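Glycosylation Associate Protein 1 (Streptococcus agalactiae serotype V, PDB 6OYC) probably serves as a component, with a GT-B-like fold, of an accessory Sec complex that supports the glycosylation and secretion of streptococcal surface glycoproteins. Local coordinates at residues Y74-I80 / L211-K215. Sequence-based numbering, arbitrary orientation.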
loop_
_atom_site.group_PDB
_atom_site.type_symbol
_atom_site.label_atom_id
_atom_site.label_comp_id
_atom_site.label_asym_id
_atom_site.label_seq_id
_atom_site.Cartn_x
_atom_site.Cartn_y
_atom_site.Cartn_z
ATOM N N TYR A 74 17.855 5.964 -3.367
ATOM C CA TYR A 74 19.000 5.086 -3.221
ATOM C C TYR A 74 18.483 3.735 -2.735
ATOM O O TYR A 74 17.706 3.670 -1.775
ATOM C CB TYR A 74 20.037 5.665 -2.236
ATOM C CG TYR A 74 21.073 4.653 -1.815
ATOM C CD1 TYR A 74 22.204 4.417 -2.595
ATOM C CD2 TYR A 74 20.905 3.905 -0.648
ATOM C CE1 TYR A 74 23.156 3.471 -2.203
ATOM C CE2 TYR A 74 21.833 2.972 -0.261
ATOM C CZ TYR A 74 22.956 2.757 -1.040
ATOM O OH TYR A 74 23.868 1.809 -0.643
ATOM N N SER A 75 18.901 2.668 -3.400
ATOM C CA SER A 75 18.479 1.316 -3.061
ATOM C C SER A 75 19.703 0.515 -2.654
ATOM O O SER A 75 20.609 0.302 -3.464
ATOM C CB SER A 75 17.758 0.640 -4.229
ATOM O OG SER A 75 17.776 -0.765 -4.062
ATOM N N VAL A 76 19.726 0.078 -1.398
ATOM C CA VAL A 76 20.818 -0.752 -0.907
ATOM C C VAL A 76 21.076 -1.920 -1.864
ATOM O O VAL A 76 22.220 -2.206 -2.240
ATOM C CB VAL A 76 20.504 -1.237 0.521
ATOM C CG1 VAL A 76 21.361 -2.408 0.888
ATOM C CG2 VAL A 76 20.649 -0.116 1.526
ATOM N N PHE A 77 20.016 -2.606 -2.282
ATOM C CA PHE A 77 20.210 -3.803 -3.101
ATOM C C PHE A 77 20.663 -3.459 -4.511
ATOM O O PHE A 77 21.449 -4.203 -5.097
ATOM C CB PHE A 77 18.936 -4.653 -3.132
ATOM C CG PHE A 77 18.826 -5.583 -1.954
ATOM C CD1 PHE A 77 18.471 -5.085 -0.699
ATOM C CD2 PHE A 77 19.121 -6.936 -2.088
ATOM C CE1 PHE A 77 18.368 -5.921 0.390
ATOM C CE2 PHE A 77 19.023 -7.782 -0.998
ATOM C CZ PHE A 77 18.655 -7.272 0.250
ATOM N N ASP A 78 20.174 -2.347 -5.076
ATOM C CA ASP A 78 20.708 -1.844 -6.343
ATOM C C ASP A 78 22.225 -1.649 -6.257
ATOM O O ASP A 78 22.974 -2.034 -7.164
ATOM C CB ASP A 78 20.021 -0.524 -6.712
ATOM C CG ASP A 78 18.669 -0.720 -7.415
ATOM O OD1 ASP A 78 18.029 -1.790 -7.299
ATOM O OD2 ASP A 78 18.238 0.228 -8.086
ATOM N N ASP A 79 22.685 -1.039 -5.167
ATOM C CA ASP A 79 24.114 -0.850 -4.913
ATOM C C ASP A 79 24.846 -2.190 -4.847
ATOM O O ASP A 79 25.813 -2.429 -5.576
ATOM C CB ASP A 79 24.254 -0.076 -3.600
ATOM C CG ASP A 79 25.683 0.342 -3.287
ATOM O OD1 ASP A 79 26.635 -0.130 -3.936
ATOM O OD2 ASP A 79 25.839 1.155 -2.354
ATOM N N ILE A 80 24.395 -3.074 -3.960
ATOM C CA ILE A 80 24.969 -4.413 -3.867
ATOM C C ILE A 80 25.061 -5.060 -5.242
ATOM O O ILE A 80 26.122 -5.544 -5.651
ATOM C CB ILE A 80 24.135 -5.273 -2.908
ATOM C CG1 ILE A 80 24.177 -4.667 -1.511
ATOM C CG2 ILE A 80 24.608 -6.727 -2.927
ATOM C CD1 ILE A 80 23.315 -5.411 -0.529
ATOM N N LEU A 211 24.562 -7.302 6.389
ATOM C CA LEU A 211 25.036 -6.604 5.204
ATOM C C LEU A 211 24.269 -5.301 4.975
ATOM O O LEU A 211 24.856 -4.295 4.560
ATOM C CB LEU A 211 24.936 -7.525 3.985
ATOM C CG LEU A 211 25.324 -6.895 2.641
ATOM C CD1 LEU A 211 26.749 -6.359 2.693
ATOM C CD2 LEU A 211 25.147 -7.912 1.488
ATOM N N ILE A 212 22.960 -5.286 5.246
ATOM C CA ILE A 212 22.188 -4.066 5.028
ATOM C C ILE A 212 22.629 -2.968 5.997
ATOM O O ILE A 212 22.701 -1.787 5.621
ATOM C CB ILE A 212 20.679 -4.366 5.127
ATOM C CG1 ILE A 212 20.268 -5.254 3.952
ATOM C CG2 ILE A 212 19.878 -3.082 5.089
ATOM C CD1 ILE A 212 19.000 -5.989 4.145
ATOM N N ARG A 213 22.932 -3.331 7.251
ATOM C CA ARG A 213 23.457 -2.330 8.181
ATOM C C ARG A 213 24.725 -1.712 7.620
ATOM O O ARG A 213 24.907 -0.488 7.670
ATOM C CB ARG A 213 23.731 -2.937 9.572
ATOM C CG ARG A 213 22.501 -3.552 10.253
ATOM C CD ARG A 213 22.644 -3.776 11.780
ATOM N NE ARG A 213 23.698 -4.713 12.185
ATOM C CZ ARG A 213 23.583 -6.046 12.198
ATOM N NH1 ARG A 213 22.457 -6.621 11.801
ATOM N NH2 ARG A 213 24.604 -6.814 12.598
ATOM N N GLU A 214 25.591 -2.547 7.043
ATOM C CA GLU A 214 26.870 -2.060 6.521
ATOM C C GLU A 214 26.648 -1.082 5.377
ATOM O O GLU A 214 27.220 0.015 5.357
ATOM C CB GLU A 214 27.741 -3.237 6.064
ATOM C CG GLU A 214 28.979 -2.799 5.300
ATOM C CD GLU A 214 29.840 -3.955 4.820
ATOM O OE1 GLU A 214 29.937 -4.997 5.510
ATOM O OE2 GLU A 214 30.426 -3.815 3.729
ATOM N N LYS A 215 25.785 -1.452 4.423
ATOM C CA LYS A 215 25.471 -0.535 3.332
ATOM C C LYS A 215 24.831 0.749 3.851
ATOM O O LYS A 215 25.171 1.843 3.392
ATOM C CB LYS A 215 24.568 -1.221 2.307
ATOM C CG LYS A 215 25.217 -2.402 1.625
ATOM C CD LYS A 215 26.550 -1.999 1.000
ATOM C CE LYS A 215 26.359 -1.089 -0.199
ATOM N NZ LYS A 215 27.637 -0.413 -0.617
#
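K215 and D79 form a salt bridge that illustrates how one carboxylate oxygen can tie a strand end and two helices together. K215 NZ donates to D79 OD2 at 3.0 Å, descending from above the carboxylate plane, 56° out of it. The same OD2 offers its anti lone pair to Y74 OH at 2.7 Å, so two donors grip a single oxygen from different directions and probably stabilise its negative charge. The lysine reaches this point by a folded route: the chain bends at both chi2 and chi3, laying its methylene groups over the short helix 76-80 before the ammonium turns to D79. Beneath the polar cluster, V76 CG1 rests 3.7 Å from K215 CB, and the I80 side chain crosses that of K215 at a slant, with CG1 meeting K215 CG. I80 then extends its CD1 tip to tip against L211 CD2, also 3.7 Å apart. On the other flank, I212 CD1 abuts the F77 ring at its edge, near the ring plane, 3.8 Å from CE1. S75 caps the helix start, its OG accepting from D78 N. The helix segments cross almost perpendicularly, at 92°, with axes 10.5 Å apart. Helix 208-223 thereby packs beside the outermost strand 73-75 of the seven-stranded parallel sheet and the helix that follows it, while M179 of strand 177-182, from the antiparallel sheet, touches F77, I80 and L211.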